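Local coordinates for protein-glutamine gamma-glutamyltransferase 2 (Pagrus major, PDB 1G0D) that catalyses the cross-linking of protein-bound glutamine side chains to lysine or other primary amines, probably in a calcium-dependent manner, with release of ammonia, at residues 289-294 against 437-442; 296-301 against 332-337; 351-356 against 388-393; 370-375 against 381-386. All blocks are in the same frame, centred on the assembly; numbering follows the deposited sequence.

In the fold
All four contacts lie in the papain-like catalytic core and gather about one antiparallel sheet, whose strands run in the order 290-298, 329-339, 350-355, 368-372. Contact 1 joins the first of these strands to helix 437-440, and the loop it closes along the chain encloses the other three. Contact 2 closes before contact 3 opens; contact 4 is nested within contact 3. The centres of contact 1 and contact 2 lie about 10 Å apart. Contacts 2 and 3 carry His332 and Asp355, which form the active site with Cys272, while contact 1 lays helix 437-440 on the sheet near a probable calcium site and contact 4 folds the 381-386 loop back on edge strand 368-372.

Contact 1: residues 289-294 against 437-442; sequences PTRPIT and TLHYKY. With SO4 (sulfate ion), chain B.
The short, weakly bonded helix 437-440 lays its side chains on the catalytic-core sheet, meeting edge strand 290-298 where Arg291 and Ile293 face His439 and Tyr440. Chi1 of 46° sets CG of Arg291 between the backbone N and the carbonyl carbon, and from there the chain runs extended to NE, long enough to carry the guanidinium to the imidazole: Arg291 NH2 comes to the edge of the ring, in its plane, 3.9 Å from His439 CD2. The guanidinium and the imidazole both face a sulfate, probably from the crystallisation liquor. Arg291 NH1 donates to O4 of the sulfate at the guanidinium edge (3.1 Å, 157°), whereas the bonds from Arg291 NH2 and from His439 NE2 are weak. NH2 has its strong partner in Glu336, a salt bridge that fixes the arginine head from the neighbouring strand. Two residues on, Ile293 and Tyr440 come from opposite directions; the methyl Ile293 CD1 meets the hydroxyl end of the ring, 3.6 Å from Tyr440 OH and 3.9 Å from Tyr440 CE1. That hydroxyl is hydrogen-bonded to Trp334 NE1. The Arg291 side chain comes within about 5 Å of that of Glu434, a probable calcium ligand. Tyr440 against Ile293 is helix-on-sheet packing of the transglutaminase core.

Contact 2: residues 296-301 against 332-337; sequences FASAHD and HCWVES
His332 turns its CB into Ser298, 3.4 Å from Ser298 CB, a tight spot beside the strand that suits a small residue. Next out, CG sits anti to the backbone N (chi1 171°), a torsion that swings the imidazole along the 296-301 chain toward His300. The serine hydroxyl, whose approach to His332 CB is improbably short and its position doubtful, has Asn295 ND2 as hydrogen-bond partner. Further along the ring, His332 CD2 comes 4.1 Å from His300 ND1, and at the tip His332 NE2 lies 3.8 Å from the same nitrogen. The two imidazoles are inclined at 43° with centroids 4.7 Å apart, and Trp329 meets each of them edge to face. This is the histidine of the Cys272-His332-Asp355 catalytic triad of the papain-like fold: NE2 is hydrogen-bonded to Asp355 OD2, and the side chain touches Cys272. His300 belongs to the second shell, its ND1 hydrogen-bonded to Glu393 OE2, and it closes the inverse gamma turn centred on Ala299, which turns the chain so that the His300 ring lies beside that of His332. On the strand side, Trp334 presents its ring edge to His332 CD2.

Contact 3: residues 351-356 against 388-393; sequences WQVLDP and PFVFAE. With SO4 (sulfate ion), chain B.
Strand 350-355 passes helix 387-395 with Val353 and Val390 nearest, their CA atoms 7.9 Å apart, too far for backbone bonding, so side chains bridge the gap. Both valines hold CG1 anti to the backbone N (chi1 167° in Val353, 176° in Val390), which aims the two methyls at each other tip to tip, Val353 CG1 to Val390 CG1 being 4.1 Å. Compact branched residues suit this buried spacing, with Trp334 against Val353 and Ile376 against Val390. Toward the active site the contact turns polar. The carboxylates of Asp355 and Glu393 stay 4.5 Å apart between OD2 and OE2, and a water mediates, donating to Asp355 OD2 at 2.7 Å and to Glu393 OE2 at 3.3 Å. These oxygens also serve His332 and His300, so the water joins a network of four side chains. At the far end of the strand Trp351 directs its indole N-H at a sulfate, NE1 to O2 at 3.1 Å and 160°, with the oxygen in the ring plane at the edge; a second bond, to O1, is weak. Arg291, which shares this anion, also makes a cation-pi contact with the indole. The strand supplies Asp355, the acid of the Cys-His-Asp triad of papain-like transglutaminases, and the helix supplies Glu393 as a water-linked second-shell neighbour.

Contact 4: residues 370-375 against 381-386; sequences PCPVAA and LGVKYD
Tyr385 N donates to Pro370 O (2.9 Å, 159°), meeting the oxygen from above, 44° out of the carbonyl plane. The same oxygen lies at the edge of the tyrosine ring, in its plane. Side by side and pointing the same way, the proline and tyrosine touch through Pro370 CD and Tyr385 CD2 at 3.5 Å, the rigid proline ring packing alongside the CD2 side of the tyrosine. Farther along, Val383 CG2 rests against both Ala375 CB (3.7 Å) and Pro372 CD (4.2 Å); the short alanine leaves room for the valine branch. What positions this first shell is partly two cis peptide bonds, one before Pro370 and the other, unusual because no proline follows it, between Lys384 and Tyr385. Lys384 CB lies 3.5 Å above the plane of the Tyr385 ring, offset toward its rim, and Lys384 NZ forms a salt bridge with Asp343. Arg341 ties the two chains further by a bond to Lys384 O and a weak one to Pro370 O. Pro372 takes the N-cap position of helix 373-378, at the end of strand 368-372. The 381-386 loop thus returns from that helix along edge strand 368-372, with helix 212-223 against Pro370 and Tyr385, and leads into helix 387-395.

Contact 1: residues 289-294 against 437-442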
loop_
_atom_site.group_PDB
_atom_site.type_symbol
_atom_site.label_atom_id
_atom_site.label_comp_id
_atom_site.label_asym_id
_atom_site.label_seq_id
_atom_site.Cartn_x
_atom_site.Cartn_y
_atom_site.Cartn_z
ATOM N N PRO A 289 -9.263 -4.054 -8.674
ATOM C CA PRO A 289 -8.364 -2.960 -9.068
ATOM C C PRO A 289 -7.906 -2.136 -7.838
ATOM O O PRO A 289 -8.739 -1.606 -7.084
ATOM C CB PRO A 289 -9.207 -2.148 -10.043
ATOM C CG PRO A 289 -10.199 -3.073 -10.524
ATOM C CD PRO A 289 -10.502 -4.039 -9.453
ATOM N N THR A 290 -6.589 -2.010 -7.640
ATOM C CA THR A 290 -6.051 -1.315 -6.448
ATOM C C THR A 290 -4.769 -0.476 -6.668
ATOM O O THR A 290 -3.892 -0.826 -7.468
ATOM C CB THR A 290 -5.792 -2.407 -5.330
ATOM O OG1 THR A 290 -7.013 -3.110 -5.065
ATOM C CG2 THR A 290 -5.261 -1.816 -4.036
ATOM N N ARG A 291 -4.655 0.642 -5.976
ATOM C CA ARG A 291 -3.430 1.436 -6.080
ATOM C C ARG A 291 -3.082 2.089 -4.753
ATOM O O ARG A 291 -3.944 2.668 -4.081
ATOM C CB ARG A 291 -3.557 2.533 -7.113
ATOM C CG ARG A 291 -4.835 3.313 -7.018
ATOM C CD ARG A 291 -4.823 4.440 -8.005
ATOM N NE ARG A 291 -5.983 5.288 -7.824
ATOM C CZ ARG A 291 -6.352 6.239 -8.667
ATOM N NH1 ARG A 291 -5.643 6.468 -9.769
ATOM N NH2 ARG A 291 -7.426 6.967 -8.393
ATOM N N PRO A 292 -1.821 1.974 -4.326
ATOM C CA PRO A 292 -1.430 2.593 -3.058
ATOM C C PRO A 292 -1.412 4.098 -3.152
ATOM O O PRO A 292 -0.724 4.642 -4.027
ATOM C CB PRO A 292 -0.026 2.052 -2.810
ATOM C CG PRO A 292 0.049 0.853 -3.675
ATOM C CD PRO A 292 -0.707 1.214 -4.901
ATOM N N ILE A 293 -2.173 4.776 -2.284
ATOM C CA ILE A 293 -2.123 6.233 -2.302
ATOM C C ILE A 293 -1.423 6.770 -1.037
ATOM O O ILE A 293 -1.566 6.192 0.039
ATOM C CB ILE A 293 -3.511 6.907 -2.500
ATOM C CG1 ILE A 293 -4.107 7.173 -1.194
ATOM C CG2 ILE A 293 -4.453 6.150 -3.413
ATOM C CD1 ILE A 293 -4.279 8.623 -1.163
ATOM N N THR A 294 -0.630 7.841 -1.190
ATOM C CA THR A 294 0.107 8.456 -0.069
ATOM C C THR A 294 -0.380 9.869 0.236
ATOM O O THR A 294 -0.559 10.679 -0.660
ATOM C CB THR A 294 1.621 8.537 -0.366
ATOM O OG1 THR A 294 2.136 7.227 -0.577
ATOM C CG2 THR A 294 2.355 9.070 0.786
ATOM N N THR A 437 -4.825 14.743 -5.365
ATOM C CA THR A 437 -5.475 15.542 -4.319
ATOM C C THR A 437 -6.883 15.991 -4.626
ATOM O O THR A 437 -7.809 15.808 -3.828
ATOM C CB THR A 437 -4.611 16.794 -3.928
ATOM O OG1 THR A 437 -3.219 16.437 -3.887
ATOM C CG2 THR A 437 -5.009 17.322 -2.544
ATOM N N LEU A 438 -7.078 16.578 -5.790
ATOM C CA LEU A 438 -8.412 17.032 -6.111
ATOM C C LEU A 438 -9.518 15.938 -6.110
ATOM O O LEU A 438 -10.687 16.273 -6.085
ATOM C CB LEU A 438 -8.371 17.780 -7.434
ATOM C CG LEU A 438 -9.725 18.405 -7.722
ATOM C CD1 LEU A 438 -9.952 19.595 -6.841
ATOM C CD2 LEU A 438 -9.773 18.825 -9.152
ATOM N N HIS A 439 -9.169 14.646 -6.140
ATOM C CA HIS A 439 -10.191 13.578 -6.104
ATOM C C HIS A 439 -10.739 13.595 -4.683
ATOM O O HIS A 439 -11.851 13.128 -4.404
ATOM C CB HIS A 439 -9.612 12.166 -6.229
ATOM C CG HIS A 439 -8.950 11.850 -7.524
ATOM N ND1 HIS A 439 -8.869 12.741 -8.573
ATOM C CD2 HIS A 439 -8.333 10.717 -7.941
ATOM C CE1 HIS A 439 -8.223 12.176 -9.582
ATOM N NE2 HIS A 439 -7.892 10.946 -9.228
ATOM N N TYR A 440 -9.882 14.049 -3.771
ATOM C CA TYR A 440 -10.219 14.078 -2.362
ATOM C C TYR A 440 -10.757 15.369 -1.889
ATOM O O TYR A 440 -11.651 15.373 -1.058
ATOM C CB TYR A 440 -9.019 13.721 -1.501
ATOM C CG TYR A 440 -8.726 12.253 -1.545
ATOM C CD1 TYR A 440 -7.802 11.730 -2.448
ATOM C CD2 TYR A 440 -9.364 11.382 -0.675
ATOM C CE1 TYR A 440 -7.519 10.381 -2.476
ATOM C CE2 TYR A 440 -9.094 10.024 -0.690
ATOM C CZ TYR A 440 -8.168 9.528 -1.590
ATOM O OH TYR A 440 -7.871 8.185 -1.565
ATOM N N LYS A 441 -10.245 16.482 -2.401
ATOM C CA LYS A 441 -10.777 17.727 -1.897
ATOM C C LYS A 441 -10.820 18.909 -2.833
ATOM O O LYS A 441 -9.987 19.052 -3.709
ATOM C CB LYS A 441 -10.032 18.118 -0.614
ATOM C CG LYS A 441 -8.554 17.800 -0.594
ATOM C CD LYS A 441 -8.113 17.622 0.823
ATOM C CE LYS A 441 -7.167 18.731 1.244
ATOM N NZ LYS A 441 -7.598 19.282 2.568
ATOM N N TYR A 442 -11.805 19.767 -2.620
ATOM C CA TYR A 442 -11.964 20.934 -3.436
ATOM C C TYR A 442 -10.803 21.820 -3.108
ATOM O O TYR A 442 -10.308 21.784 -2.002
ATOM C CB TYR A 442 -13.261 21.579 -3.088
ATOM C CG TYR A 442 -14.379 20.851 -3.753
ATOM C CD1 TYR A 442 -14.555 20.949 -5.127
ATOM C CD2 TYR A 442 -15.295 20.112 -3.020
ATOM C CE1 TYR A 442 -15.611 20.341 -5.755
ATOM C CE2 TYR A 442 -16.357 19.500 -3.639
ATOM C CZ TYR A 442 -16.513 19.623 -5.017
ATOM O OH TYR A 442 -17.570 19.017 -5.668
HETATM S S SO4 B . -8.640 8.068 -11.831
HETATM O O1 SO4 B . -9.477 8.437 -10.792
HETATM O O2 SO4 B . -8.930 6.725 -12.164
HETATM O O3 SO4 B . -9.117 8.847 -12.882
HETATM O O4 SO4 B . -7.282 8.418 -11.520
#

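Contact 2: residues 296-301 against 332-337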
loop_
_atom_site.group_PDB
_atom_site.type_symbol
_atom_site.label_atom_id
_atom_site.label_comp_id
_atom_site.label_asym_id
_atom_site.label_seq_id
_atom_site.Cartn_x
_atom_site.Cartn_y
_atom_site.Cartn_z
ATOM N N PHE A 296 0.352 13.452 2.233
ATOM C CA PHE A 296 1.412 14.160 2.951
ATOM C C PHE A 296 0.746 15.099 3.967
ATOM O O PHE A 296 -0.287 15.687 3.679
ATOM C CB PHE A 296 2.319 14.877 1.961
ATOM C CG PHE A 296 3.191 13.921 1.160
ATOM C CD1 PHE A 296 4.383 13.426 1.691
ATOM C CD2 PHE A 296 2.815 13.507 -0.117
ATOM C CE1 PHE A 296 5.191 12.525 0.968
ATOM C CE2 PHE A 296 3.624 12.598 -0.854
ATOM C CZ PHE A 296 4.810 12.113 -0.304
ATOM N N ALA A 297 1.323 15.215 5.166
ATOM C CA ALA A 297 0.727 16.010 6.247
ATOM C C ALA A 297 -0.604 15.287 6.569
ATOM O O ALA A 297 -1.714 15.766 6.303
ATOM C CB ALA A 297 0.489 17.473 5.793
ATOM N N SER A 298 -0.459 14.097 7.141
ATOM C CA SER A 298 -1.589 13.260 7.475
ATOM C C SER A 298 -2.187 13.424 8.844
ATOM O O SER A 298 -1.544 13.149 9.829
ATOM C CB SER A 298 -1.181 11.815 7.333
ATOM O OG SER A 298 -1.911 11.231 6.280
ATOM N N ALA A 299 -3.437 13.839 8.916
ATOM C CA ALA A 299 -4.084 13.962 10.216
ATOM C C ALA A 299 -4.558 12.603 10.757
ATOM O O ALA A 299 -5.714 12.438 11.170
ATOM C CB ALA A 299 -5.240 14.905 10.124
ATOM N N HIS A 300 -3.654 11.632 10.785
ATOM C CA HIS A 300 -4.001 10.307 11.302
ATOM C C HIS A 300 -4.249 10.291 12.811
ATOM O O HIS A 300 -5.167 9.639 13.313
ATOM C CB HIS A 300 -2.885 9.326 11.016
ATOM C CG HIS A 300 -3.269 7.920 11.306
ATOM N ND1 HIS A 300 -4.297 7.283 10.640
ATOM C CD2 HIS A 300 -2.785 7.026 12.197
ATOM C CE1 HIS A 300 -4.427 6.056 11.111
ATOM N NE2 HIS A 300 -3.523 5.875 12.057
ATOM N N ASP A 301 -3.351 10.990 13.501
ATOM C CA ASP A 301 -3.265 11.176 14.959
ATOM C C ASP A 301 -4.510 11.684 15.675
ATOM O O ASP A 301 -4.770 11.343 16.824
ATOM C CB ASP A 301 -2.183 12.202 15.213
ATOM C CG ASP A 301 -2.357 13.453 14.320
ATOM O OD1 ASP A 301 -1.930 13.396 13.149
ATOM O OD2 ASP A 301 -2.924 14.488 14.770
ATOM N N HIS A 332 1.353 9.434 5.096
ATOM C CA HIS A 332 0.670 8.244 5.537
ATOM C C HIS A 332 0.078 7.630 4.301
ATOM O O HIS A 332 -0.485 8.333 3.465
ATOM C CB HIS A 332 -0.448 8.572 6.513
ATOM C CG HIS A 332 -1.312 7.395 6.837
ATOM N ND1 HIS A 332 -0.785 6.165 7.176
ATOM C CD2 HIS A 332 -2.661 7.266 6.917
ATOM C CE1 HIS A 332 -1.773 5.327 7.458
ATOM N NE2 HIS A 332 -2.919 5.971 7.311
ATOM N N CYS A 333 0.184 6.317 4.211
ATOM C CA CYS A 333 -0.301 5.569 3.082
ATOM C C CYS A 333 -1.528 4.677 3.324
ATOM O O CYS A 333 -1.749 4.150 4.417
ATOM C CB CYS A 333 0.820 4.672 2.575
ATOM S SG CYS A 333 2.345 5.459 2.171
ATOM N N TRP A 334 -2.330 4.521 2.281
ATOM C CA TRP A 334 -3.463 3.617 2.306
ATOM C C TRP A 334 -3.652 3.091 0.875
ATOM O O TRP A 334 -2.791 3.227 0.009
ATOM C CB TRP A 334 -4.751 4.263 2.869
ATOM C CG TRP A 334 -5.274 5.454 2.147
ATOM C CD1 TRP A 334 -6.058 5.459 1.028
ATOM C CD2 TRP A 334 -5.082 6.837 2.507
ATOM N NE1 TRP A 334 -6.365 6.760 0.666
ATOM C CE2 TRP A 334 -5.777 7.619 1.557
ATOM C CE3 TRP A 334 -4.390 7.484 3.539
ATOM C CZ2 TRP A 334 -5.798 9.013 1.612
ATOM C CZ3 TRP A 334 -4.414 8.882 3.590
ATOM C CH2 TRP A 334 -5.116 9.625 2.627
ATOM N N VAL A 335 -4.794 2.507 0.614
ATOM C CA VAL A 335 -5.014 1.932 -0.682
ATOM C C VAL A 335 -6.395 2.311 -1.187
ATOM O O VAL A 335 -7.296 2.534 -0.401
ATOM C CB VAL A 335 -4.807 0.427 -0.489
ATOM C CG1 VAL A 335 -6.031 -0.383 -0.812
ATOM C CG2 VAL A 335 -3.608 0.034 -1.207
ATOM N N GLU A 336 -6.545 2.451 -2.500
ATOM C CA GLU A 336 -7.837 2.768 -3.118
ATOM C C GLU A 336 -8.224 1.531 -3.941
ATOM O O GLU A 336 -7.389 1.028 -4.698
ATOM C CB GLU A 336 -7.683 3.954 -4.061
ATOM C CG GLU A 336 -8.450 5.199 -3.671
ATOM C CD GLU A 336 -8.031 6.387 -4.492
ATOM O OE1 GLU A 336 -7.753 6.238 -5.701
ATOM O OE2 GLU A 336 -7.961 7.490 -3.936
ATOM N N SER A 337 -9.447 1.018 -3.788
ATOM C CA SER A 337 -9.883 -0.151 -4.575
ATOM C C SER A 337 -11.110 0.221 -5.400
ATOM O O SER A 337 -12.004 0.881 -4.914
ATOM C CB SER A 337 -10.255 -1.341 -3.681
ATOM O OG SER A 337 -9.116 -1.985 -3.147
#

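Contact 3: residues 351-356 against 388-393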
loop_
_atom_site.group_PDB
_atom_site.type_symbol
_atom_site.label_atom_id
_atom_site.label_comp_id
_atom_site.label_asym_id
_atom_site.label_seq_id
_atom_site.Cartn_x
_atom_site.Cartn_y
_atom_site.Cartn_z
ATOM N N TRP A 351 -13.640 4.441 -6.844
ATOM C CA TRP A 351 -12.563 4.194 -5.882
ATOM C C TRP A 351 -13.004 4.291 -4.415
ATOM O O TRP A 351 -13.674 5.242 -4.021
ATOM C CB TRP A 351 -11.408 5.179 -6.104
ATOM C CG TRP A 351 -10.704 5.074 -7.405
ATOM C CD1 TRP A 351 -10.771 5.955 -8.434
ATOM C CD2 TRP A 351 -9.820 4.021 -7.828
ATOM N NE1 TRP A 351 -9.985 5.518 -9.485
ATOM C CE2 TRP A 351 -9.396 4.344 -9.135
ATOM C CE3 TRP A 351 -9.356 2.851 -7.230
ATOM C CZ2 TRP A 351 -8.523 3.523 -9.851
ATOM C CZ3 TRP A 351 -8.485 2.041 -7.943
ATOM C CH2 TRP A 351 -8.079 2.383 -9.244
ATOM N N GLN A 352 -12.588 3.315 -3.611
ATOM C CA GLN A 352 -12.906 3.268 -2.191
ATOM C C GLN A 352 -11.611 3.230 -1.440
ATOM O O GLN A 352 -10.680 2.560 -1.842
ATOM C CB GLN A 352 -13.697 2.016 -1.873
ATOM C CG GLN A 352 -14.700 1.695 -2.945
ATOM C CD GLN A 352 -15.931 2.520 -2.818
ATOM O OE1 GLN A 352 -16.491 2.637 -1.738
ATOM N NE2 GLN A 352 -16.370 3.096 -3.912
ATOM N N VAL A 353 -11.546 3.966 -0.348
ATOM C CA VAL A 353 -10.354 4.009 0.470
ATOM C C VAL A 353 -10.385 2.883 1.478
ATOM O O VAL A 353 -11.345 2.739 2.192
ATOM C CB VAL A 353 -10.257 5.363 1.235
ATOM C CG1 VAL A 353 -9.191 5.298 2.316
ATOM C CG2 VAL A 353 -9.934 6.473 0.283
ATOM N N LEU A 354 -9.329 2.076 1.496
ATOM C CA LEU A 354 -9.151 0.960 2.438
ATOM C C LEU A 354 -7.819 1.264 3.193
ATOM O O LEU A 354 -6.727 1.245 2.604
ATOM C CB LEU A 354 -9.004 -0.353 1.664
ATOM C CG LEU A 354 -10.138 -1.363 1.528
ATOM C CD1 LEU A 354 -11.346 -0.850 2.182
ATOM C CD2 LEU A 354 -10.422 -1.636 0.102
ATOM N N ASP A 355 -7.896 1.566 4.479
ATOM C CA ASP A 355 -6.692 1.868 5.229
ATOM C C ASP A 355 -6.420 0.723 6.196
ATOM O O ASP A 355 -7.147 0.533 7.166
ATOM C CB ASP A 355 -6.883 3.181 5.970
ATOM C CG ASP A 355 -5.577 3.787 6.430
ATOM O OD1 ASP A 355 -4.541 3.104 6.351
ATOM O OD2 ASP A 355 -5.585 4.951 6.873
ATOM N N PRO A 356 -5.366 -0.078 5.927
ATOM C CA PRO A 356 -5.050 -1.210 6.818
ATOM C C PRO A 356 -4.504 -0.794 8.207
ATOM O O PRO A 356 -4.568 -1.578 9.171
ATOM C CB PRO A 356 -4.029 -2.036 6.014
ATOM C CG PRO A 356 -3.921 -1.364 4.632
ATOM C CD PRO A 356 -4.414 0.028 4.799
ATOM N N PRO A 388 -15.879 9.459 8.571
ATOM C CA PRO A 388 -15.383 10.556 9.428
ATOM C C PRO A 388 -13.904 10.500 9.635
ATOM O O PRO A 388 -13.221 11.522 9.610
ATOM C CB PRO A 388 -16.139 10.378 10.746
ATOM C CG PRO A 388 -17.342 9.608 10.386
ATOM C CD PRO A 388 -16.880 8.656 9.306
ATOM N N PHE A 389 -13.406 9.292 9.830
ATOM C CA PHE A 389 -11.995 9.100 10.050
ATOM C C PHE A 389 -11.198 9.381 8.838
ATOM O O PHE A 389 -10.122 9.964 8.947
ATOM C CB PHE A 389 -11.701 7.692 10.508
ATOM C CG PHE A 389 -12.000 7.499 11.929
ATOM C CD1 PHE A 389 -13.296 7.169 12.337
ATOM C CD2 PHE A 389 -11.041 7.780 12.886
ATOM C CE1 PHE A 389 -13.626 7.141 13.681
ATOM C CE2 PHE A 389 -11.373 7.746 14.236
ATOM C CZ PHE A 389 -12.663 7.430 14.627
ATOM N N VAL A 390 -11.709 8.969 7.679
ATOM C CA VAL A 390 -11.000 9.197 6.427
ATOM C C VAL A 390 -11.114 10.650 5.967
ATOM O O VAL A 390 -10.221 11.170 5.327
ATOM C CB VAL A 390 -11.507 8.276 5.319
ATOM C CG1 VAL A 390 -10.789 8.640 3.983
ATOM C CG2 VAL A 390 -11.290 6.807 5.740
ATOM N N PHE A 391 -12.202 11.312 6.323
ATOM C CA PHE A 391 -12.359 12.716 5.974
ATOM C C PHE A 391 -11.391 13.540 6.873
ATOM O O PHE A 391 -10.847 14.556 6.442
ATOM C CB PHE A 391 -13.821 13.129 6.209
ATOM C CG PHE A 391 -14.123 14.561 5.851
ATOM C CD1 PHE A 391 -13.899 15.591 6.761
ATOM C CD2 PHE A 391 -14.633 14.887 4.609
ATOM C CE1 PHE A 391 -14.179 16.911 6.432
ATOM C CE2 PHE A 391 -14.915 16.214 4.277
ATOM C CZ PHE A 391 -14.684 17.218 5.186
ATOM N N ALA A 392 -11.157 13.097 8.113
ATOM C CA ALA A 392 -10.271 13.823 9.044
ATOM C C ALA A 392 -8.844 13.755 8.604
ATOM O O ALA A 392 -8.099 14.723 8.661
ATOM C CB ALA A 392 -10.374 13.250 10.442
ATOM N N GLU A 393 -8.466 12.567 8.180
ATOM C CA GLU A 393 -7.120 12.282 7.715
ATOM C C GLU A 393 -6.580 13.320 6.729
ATOM O O GLU A 393 -5.409 13.697 6.730
ATOM C CB GLU A 393 -7.155 10.902 7.047
ATOM C CG GLU A 393 -5.908 10.511 6.314
ATOM C CD GLU A 393 -4.854 10.018 7.256
ATOM O OE1 GLU A 393 -3.687 10.419 7.063
ATOM O OE2 GLU A 393 -5.199 9.236 8.189
HETATM S S SO4 B . -8.640 8.068 -11.831
HETATM O O1 SO4 B . -9.477 8.437 -10.792
HETATM O O2 SO4 B . -8.930 6.725 -12.164
HETATM O O3 SO4 B . -9.117 8.847 -12.882
HETATM O O4 SO4 B . -7.282 8.418 -11.520
HETATM O O HOH W 1 -7.260 6.694 7.992
#

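Contact 4: residues 370-375 against 381-386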
loop_
_atom_site.group_PDB
_atom_site.type_symbol
_atom_site.label_atom_id
_atom_site.label_comp_id
_atom_site.label_asym_id
_atom_site.label_seq_id
_atom_site.Cartn_x
_atom_site.Cartn_y
_atom_site.Cartn_z
ATOM N N PRO A 370 -14.127 -0.221 3.431
ATOM C CA PRO A 370 -14.162 0.637 2.241
ATOM C C PRO A 370 -15.026 1.874 2.301
ATOM O O PRO A 370 -16.230 1.791 2.507
ATOM C CB PRO A 370 -14.618 -0.310 1.143
ATOM C CG PRO A 370 -15.396 -1.273 1.826
ATOM C CD PRO A 370 -14.754 -1.511 3.156
ATOM N N CYS A 371 -14.392 3.026 2.080
ATOM C CA CYS A 371 -15.065 4.325 2.094
ATOM C C CYS A 371 -14.982 5.048 0.741
ATOM O O CYS A 371 -13.905 5.293 0.225
ATOM C CB CYS A 371 -14.448 5.239 3.179
ATOM S SG CYS A 371 -15.193 6.880 3.164
ATOM N N PRO A 372 -16.129 5.429 0.167
ATOM C CA PRO A 372 -16.083 6.124 -1.111
ATOM C C PRO A 372 -15.206 7.347 -1.075
ATOM O O PRO A 372 -15.422 8.219 -0.258
ATOM C CB PRO A 372 -17.533 6.515 -1.338
ATOM C CG PRO A 372 -18.314 5.444 -0.628
ATOM C CD PRO A 372 -17.519 5.253 0.628
ATOM N N VAL A 373 -14.216 7.430 -1.944
ATOM C CA VAL A 373 -13.407 8.640 -1.998
ATOM C C VAL A 373 -14.326 9.849 -2.350
ATOM O O VAL A 373 -14.006 11.004 -2.060
ATOM C CB VAL A 373 -12.346 8.537 -3.086
ATOM C CG1 VAL A 373 -11.592 9.830 -3.193
ATOM C CG2 VAL A 373 -11.435 7.399 -2.797
ATOM N N ALA A 374 -15.472 9.576 -2.979
ATOM C CA ALA A 374 -16.425 10.630 -3.364
ATOM C C ALA A 374 -17.166 11.188 -2.172
ATOM O O ALA A 374 -17.565 12.352 -2.197
ATOM C CB ALA A 374 -17.433 10.101 -4.363
ATOM N N ALA A 375 -17.370 10.350 -1.148
ATOM C CA ALA A 375 -18.056 10.758 0.075
ATOM C C ALA A 375 -17.111 11.690 0.787
ATOM O O ALA A 375 -17.533 12.592 1.492
ATOM C CB ALA A 375 -18.358 9.567 0.953
ATOM N N LEU A 381 -20.253 12.133 5.540
ATOM C CA LEU A 381 -19.659 11.261 6.531
ATOM C C LEU A 381 -20.648 10.197 6.960
ATOM O O LEU A 381 -20.322 9.363 7.774
ATOM C CB LEU A 381 -19.248 12.075 7.750
ATOM C CG LEU A 381 -17.930 12.854 7.788
ATOM C CD1 LEU A 381 -17.577 13.379 6.435
ATOM C CD2 LEU A 381 -18.046 14.008 8.779
ATOM N N GLY A 382 -21.848 10.192 6.398
ATOM C CA GLY A 382 -22.840 9.210 6.820
ATOM C C GLY A 382 -22.885 7.815 6.207
ATOM O O GLY A 382 -23.745 7.012 6.577
ATOM N N VAL A 383 -21.968 7.503 5.299
ATOM C CA VAL A 383 -21.959 6.200 4.639
ATOM C C VAL A 383 -20.887 5.287 5.179
ATOM O O VAL A 383 -19.849 5.757 5.630
ATOM C CB VAL A 383 -21.728 6.345 3.114
ATOM C CG1 VAL A 383 -22.919 6.989 2.495
ATOM C CG2 VAL A 383 -20.508 7.199 2.813
ATOM N N LYS A 384 -21.140 3.978 5.149
ATOM C CA LYS A 384 -20.133 3.045 5.617
ATOM C C LYS A 384 -19.126 2.890 4.478
ATOM O O LYS A 384 -19.518 2.973 3.316
ATOM C CB LYS A 384 -20.752 1.699 5.966
ATOM C CG LYS A 384 -21.874 1.322 5.106
ATOM C CD LYS A 384 -22.466 0.021 5.622
ATOM C CE LYS A 384 -23.866 -0.294 5.017
ATOM N NZ LYS A 384 -23.822 -0.535 3.553
ATOM N N TYR A 385 -17.835 2.703 4.788
ATOM C CA TYR A 385 -17.319 2.632 6.159
ATOM C C TYR A 385 -16.229 3.626 6.573
ATOM O O TYR A 385 -15.261 3.887 5.839
ATOM C CB TYR A 385 -16.751 1.256 6.445
ATOM C CG TYR A 385 -17.612 0.103 6.044
ATOM C CD1 TYR A 385 -18.285 -0.634 7.006
ATOM C CD2 TYR A 385 -17.709 -0.308 4.707
ATOM C CE1 TYR A 385 -19.027 -1.756 6.663
ATOM C CE2 TYR A 385 -18.462 -1.447 4.351
ATOM C CZ TYR A 385 -19.110 -2.158 5.348
ATOM O OH TYR A 385 -19.821 -3.286 5.058
ATOM N N ASP A 386 -16.398 4.129 7.796
ATOM C CA ASP A 386 -15.456 5.032 8.458
ATOM C C ASP A 386 -15.126 6.345 7.775
ATOM O O ASP A 386 -14.003 6.840 7.859
ATOM C CB ASP A 386 -14.196 4.235 8.764
ATOM C CG ASP A 386 -14.517 2.815 9.252
ATOM O OD1 ASP A 386 -15.169 2.681 10.298
ATOM O OD2 ASP A 386 -14.133 1.823 8.602
#